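Local coordinates for protein halogenase (Chondromyces crocatus, PDB 3E1T) that probably chlorinates a precursor of the antibiotic chondrochloren, as an FAD-dependent halogenase with a Rossmann-type nucleotide-binding fold, at residues I11-G16 with V145-R150. Numbering follows the deposited sequence.
Sequences IVIGGG and VGVRYR. With FAD (flavin-adenine dinucleotide), chain C.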
ATOM      1  N   ILE A  11       1.280  11.785  19.481  1.00 33.16           N
ATOM      2  CA  ILE A  11       0.741  12.610  18.401  1.00 32.95           C
ATOM      3  C   ILE A  11       0.907  11.876  17.076  1.00 33.03           C
ATOM      4  O   ILE A  11       2.026  11.502  16.701  1.00 32.96           O
ATOM      5  CB  ILE A  11       1.429  13.986  18.305  1.00 32.92           C
ATOM      6  CG1 ILE A  11       1.212  14.778  19.607  1.00 33.12           C
ATOM      7  CG2 ILE A  11       0.881  14.766  17.098  1.00 32.58           C
ATOM      8  CD1 ILE A  11       2.263  15.843  19.882  1.00 33.35           C
ATOM      9  N   VAL A  12      -0.213  11.685  16.378  1.00 32.80           N
ATOM     10  CA  VAL A  12      -0.219  11.076  15.059  1.00 32.53           C
ATOM     11  C   VAL A  12      -0.464  12.142  13.998  1.00 32.03           C
ATOM     12  O   VAL A  12      -1.398  12.940  14.109  1.00 31.56           O
ATOM     13  CB  VAL A  12      -1.266   9.942  14.974  1.00 33.00           C
ATOM     14  CG1 VAL A  12      -1.325   9.354  13.570  1.00 32.44           C
ATOM     15  CG2 VAL A  12      -0.912   8.856  15.972  1.00 32.72           C
ATOM     16  N   ILE A  13       0.412  12.160  12.998  1.00 30.89           N
ATOM     17  CA  ILE A  13       0.327  13.073  11.877  1.00 30.86           C
ATOM     18  C   ILE A  13      -0.314  12.384  10.667  1.00 31.05           C
ATOM     19  O   ILE A  13       0.351  11.620   9.938  1.00 31.25           O
ATOM     20  CB  ILE A  13       1.735  13.554  11.443  1.00 30.82           C
ATOM     21  CG1 ILE A  13       2.614  13.889  12.666  1.00 30.43           C
ATOM     22  CG2 ILE A  13       1.601  14.676  10.413  1.00 30.54           C
ATOM     23  CD1 ILE A  13       4.061  14.251  12.336  1.00 31.23           C
ATOM     24  N   GLY A  14      -1.590  12.671  10.440  1.00 30.73           N
ATOM     25  CA  GLY A  14      -2.325  12.157   9.280  1.00 30.78           C
ATOM     26  C   GLY A  14      -3.422  11.214   9.724  1.00 31.12           C
ATOM     27  O   GLY A  14      -3.207  10.405  10.615  1.00 31.41           O
ATOM     28  N   GLY A  15      -4.591  11.310   9.096  1.00 31.19           N
ATOM     29  CA  GLY A  15      -5.732  10.491   9.494  1.00 32.22           C
ATOM     30  C   GLY A  15      -6.256   9.503   8.453  1.00 32.55           C
ATOM     31  O   GLY A  15      -7.444   9.165   8.458  1.00 32.61           O
ATOM     32  N   GLY A  16      -5.381   9.045   7.556  1.00 32.77           N
ATOM     33  CA  GLY A  16      -5.725   7.963   6.635  1.00 32.20           C
ATOM     34  C   GLY A  16      -5.730   6.670   7.422  1.00 32.47           C
ATOM     35  O   GLY A  16      -5.633   6.706   8.638  1.00 33.15           O
ATOM     36  N   VAL A 145       9.931  15.311  20.406  1.00 36.62           N
ATOM     37  CA  VAL A 145       9.222  15.719  21.633  1.00 36.11           C
ATOM     38  C   VAL A 145       7.914  16.441  21.375  1.00 36.03           C
ATOM     39  O   VAL A 145       7.118  16.634  22.291  1.00 35.77           O
ATOM     40  CB  VAL A 145      10.110  16.560  22.620  1.00 36.03           C
ATOM     41  CG1 VAL A 145      11.052  15.659  23.418  1.00 35.32           C
ATOM     42  CG2 VAL A 145      10.868  17.649  21.905  1.00 35.71           C
ATOM     43  N   GLY A 146       7.699  16.844  20.131  1.00 36.08           N
ATOM     44  CA  GLY A 146       6.457  17.502  19.769  1.00 36.78           C
ATOM     45  C   GLY A 146       6.377  17.834  18.304  1.00 37.13           C
ATOM     46  O   GLY A 146       7.191  17.364  17.509  1.00 37.33           O
ATOM     47  N   VAL A 147       5.380  18.633  17.948  1.00 37.58           N
ATOM     48  CA  VAL A 147       5.207  19.087  16.580  1.00 38.72           C
ATOM     49  C   VAL A 147       4.857  20.574  16.538  1.00 39.80           C
ATOM     50  O   VAL A 147       4.322  21.115  17.509  1.00 39.73           O
ATOM     51  CB  VAL A 147       4.097  18.276  15.828  1.00 38.73           C
ATOM     52  CG1 VAL A 147       4.483  16.797  15.699  1.00 38.20           C
ATOM     53  CG2 VAL A 147       2.728  18.443  16.501  1.00 37.49           C
ATOM     54  N   ARG A 148       5.181  21.230  15.426  1.00 41.16           N
ATOM     55  CA  ARG A 148       4.599  22.530  15.098  1.00 43.05           C
ATOM     56  C   ARG A 148       3.546  22.317  14.023  1.00 43.72           C
ATOM     57  O   ARG A 148       3.804  21.622  13.038  1.00 43.89           O
ATOM     58  CB  ARG A 148       5.657  23.526  14.593  1.00 42.87           C
ATOM     59  CG  ARG A 148       5.079  24.610  13.652  1.00 44.18           C
ATOM     60  CD  ARG A 148       6.000  25.796  13.385  1.00 44.79           C
ATOM     61  NE  ARG A 148       7.410  25.429  13.260  1.00 49.36           N
ATOM     62  CZ  ARG A 148       8.299  25.588  14.230  1.00 50.06           C
ATOM     63  NH1 ARG A 148       7.921  26.105  15.390  1.00 51.11           N
ATOM     64  NH2 ARG A 148       9.559  25.229  14.046  1.00 51.37           N
ATOM     65  N   TYR A 149       2.372  22.918  14.208  1.00 44.76           N
ATOM     66  CA  TYR A 149       1.288  22.835  13.229  1.00 46.32           C
ATOM     67  C   TYR A 149       0.566  24.168  13.052  1.00 47.32           C
ATOM     68  O   TYR A 149       0.738  25.074  13.858  1.00 46.92           O
ATOM     69  CB  TYR A 149       0.273  21.748  13.626  1.00 46.46           C
ATOM     70  CG  TYR A 149      -0.479  22.004  14.922  1.00 46.52           C
ATOM     71  CD1 TYR A 149      -1.753  22.568  14.912  1.00 46.98           C
ATOM     72  CD2 TYR A 149       0.080  21.662  16.154  1.00 47.30           C
ATOM     73  CE1 TYR A 149      -2.452  22.799  16.104  1.00 47.10           C
ATOM     74  CE2 TYR A 149      -0.606  21.887  17.351  1.00 47.47           C
ATOM     75  CZ  TYR A 149      -1.871  22.452  17.317  1.00 47.43           C
ATOM     76  OH  TYR A 149      -2.551  22.671  18.497  1.00 47.71           O
ATOM     77  N   ARG A 150      -0.238  24.266  11.994  1.00 48.84           N
ATOM     78  CA  ARG A 150      -1.197  25.361  11.834  1.00 50.61           C
ATOM     79  C   ARG A 150      -2.591  24.783  12.038  1.00 51.16           C
ATOM     80  O   ARG A 150      -2.917  23.744  11.457  1.00 51.18           O
ATOM     81  CB  ARG A 150      -1.126  25.988  10.440  1.00 50.48           C
ATOM     82  CG  ARG A 150       0.264  26.146   9.854  1.00 51.79           C
ATOM     83  CD  ARG A 150       0.178  26.701   8.435  1.00 52.20           C
ATOM     84  NE  ARG A 150      -0.081  28.143   8.425  1.00 55.69           N
ATOM     85  CZ  ARG A 150      -0.506  28.830   7.366  1.00 57.21           C
ATOM     86  NH1 ARG A 150      -0.739  28.216   6.210  1.00 58.74           N
ATOM     87  NH2 ARG A 150      -0.701  30.139   7.460  1.00 58.12           N
TER
HETATM   88  PA  FAD C 600      -2.642   8.188   3.269  1.00 27.39           P
HETATM   89  O1A FAD C 600      -3.844   7.361   2.895  1.00 28.07           O
HETATM   90  O2A FAD C 600      -1.980   8.890   2.134  1.00 26.90           O
HETATM   91  O5B FAD C 600      -3.138   9.293   4.338  1.00 26.81           O
HETATM   92  C5B FAD C 600      -2.229  10.201   4.940  1.00 28.95           C
HETATM   93  C4B FAD C 600      -3.003  11.398   5.501  1.00 31.44           C
HETATM   94  O4B FAD C 600      -2.120  12.379   6.006  1.00 31.30           O
HETATM   95  C3B FAD C 600      -3.830  12.077   4.414  1.00 33.36           C
HETATM   96  O3B FAD C 600      -5.168  12.127   4.857  1.00 36.68           O
HETATM   97  C2B FAD C 600      -3.263  13.477   4.300  1.00 33.90           C
HETATM   98  O2B FAD C 600      -4.297  14.408   4.142  1.00 31.82           O
HETATM   99  C1B FAD C 600      -2.561  13.661   5.633  1.00 33.58           C
HETATM  100  N9A FAD C 600      -1.401  14.569   5.621  1.00 35.59           N
HETATM  101  C8A FAD C 600      -0.443  14.741   4.653  1.00 35.61           C
HETATM  102  N7A FAD C 600       0.438  15.666   5.099  1.00 36.82           N
HETATM  103  C5A FAD C 600       0.068  16.076   6.336  1.00 36.30           C
HETATM  104  C6A FAD C 600       0.593  17.005   7.248  1.00 35.67           C
HETATM  105  N6A FAD C 600       1.617  17.804   6.922  1.00 35.08           N
HETATM  106  N1A FAD C 600      -0.043  17.187   8.453  1.00 34.72           N
HETATM  107  C2A FAD C 600      -1.192  16.505   8.761  1.00 35.06           C
HETATM  108  N3A FAD C 600      -1.705  15.605   7.852  1.00 35.80           N
HETATM  109  C4A FAD C 600      -1.086  15.389   6.669  1.00 35.76           C
HETATM  110  N1  FAD C 600      -3.614   0.282  -1.672  1.00 26.79           N
HETATM  111  C2  FAD C 600      -4.554  -0.691  -1.476  1.00 27.58           C
HETATM  112  O2  FAD C 600      -4.657  -1.177  -0.352  1.00 27.48           O
HETATM  113  N3  FAD C 600      -5.339  -1.106  -2.537  1.00 27.48           N
HETATM  114  C4  FAD C 600      -5.192  -0.535  -3.797  1.00 28.11           C
HETATM  115  O4  FAD C 600      -5.904  -0.887  -4.740  1.00 28.29           O
HETATM  116  C4X FAD C 600      -4.226   0.443  -3.996  1.00 28.01           C
HETATM  117  N5  FAD C 600      -4.050   1.035  -5.233  1.00 27.79           N
HETATM  118  C5X FAD C 600      -3.089   2.014  -5.399  1.00 27.53           C
HETATM  119  C6  FAD C 600      -2.894   2.613  -6.648  1.00 27.51           C
HETATM  120  C7  FAD C 600      -1.912   3.604  -6.806  1.00 27.65           C
HETATM  121  C7M FAD C 600      -1.568   4.074  -8.191  1.00 25.87           C
HETATM  122  C8  FAD C 600      -1.122   3.995  -5.719  1.00 27.39           C
HETATM  123  C8M FAD C 600       0.075   4.903  -5.889  1.00 27.78           C
HETATM  124  C9  FAD C 600      -1.329   3.402  -4.478  1.00 27.85           C
HETATM  125  C9A FAD C 600      -2.304   2.412  -4.309  1.00 27.85           C
HETATM  126  N10 FAD C 600      -2.492   1.845  -3.063  1.00 27.92           N
HETATM  127  C10 FAD C 600      -3.442   0.857  -2.906  1.00 27.86           C
HETATM  128  C1' FAD C 600      -1.724   2.352  -1.855  1.00 28.31           C
HETATM  129  C2' FAD C 600      -2.545   3.245  -0.917  1.00 29.21           C
HETATM  130  O2' FAD C 600      -2.876   4.424  -1.621  1.00 28.68           O
HETATM  131  C3' FAD C 600      -1.736   3.621   0.334  1.00 27.50           C
HETATM  132  O3' FAD C 600      -0.896   2.558   0.727  1.00 28.41           O
HETATM  133  C4' FAD C 600      -2.574   3.964   1.566  1.00 28.28           C
HETATM  134  O4' FAD C 600      -3.386   5.082   1.285  1.00 27.62           O
HETATM  135  C5' FAD C 600      -1.643   4.293   2.733  1.00 26.01           C
HETATM  136  O5' FAD C 600      -2.372   4.915   3.756  1.00 27.86           O
HETATM  137  P   FAD C 600      -1.672   5.944   4.772  1.00 25.76           P
HETATM  138  O1P FAD C 600      -2.516   6.038   6.025  1.00 26.39           O
HETATM  139  O2P FAD C 600      -0.290   5.486   5.117  1.00 22.01           O
HETATM  140  O3P FAD C 600      -1.519   7.301   3.962  1.00 23.76           O
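V147 packs against I11 and I13 where two sheets of the Rossmann-type FAD-binding fold face each other. Strand 10-13 is central in the parallel five-stranded sheet. Strand 143-150 belongs to the smaller, mixed sheet that lies over it.

The contact is small and apolar, with 136 Å² buried over both sides. I11 and V147 meet end to end through their methyls, I11 CG2 lying 4.2 Å from V147 CG2. With chi1 at -61°, CG1 of I11 sits beside the backbone N and CG2 is the branch that meets V147. The second methyl of V147 turns to I13, with CG1 4.2 Å from I13 CD1. V147 thus meets both isoleucines, one with each branch. I164 touches all three side chains, and A159 and A161 also pack on I11. All three touching residues are buried. V145 and G146 form a classic beta bulge against the neighbouring strand 133-140, just before V147.

Backbone hydrogen bonds hold the strand of I11 and I13 in its own sheet, to F163 and V165 on one side and, through V12, to L34 and L36 on the other.

The FAD contacts begin at the end of the strand, with I13, and run on into the glycine turn. G14 and G16 fit the glycine-rich GxGxxG pattern, and G16 is the N-cap of helix 17-27. G14 CA is 3.3 Å from FAD O4B of the ribose. G15 N donates a hydrogen bond to E37, which also bonds FAD. I13 joins the two regions: CD1 faces V147, while CG2 sits 3.6 Å from N1A of the FAD adenine.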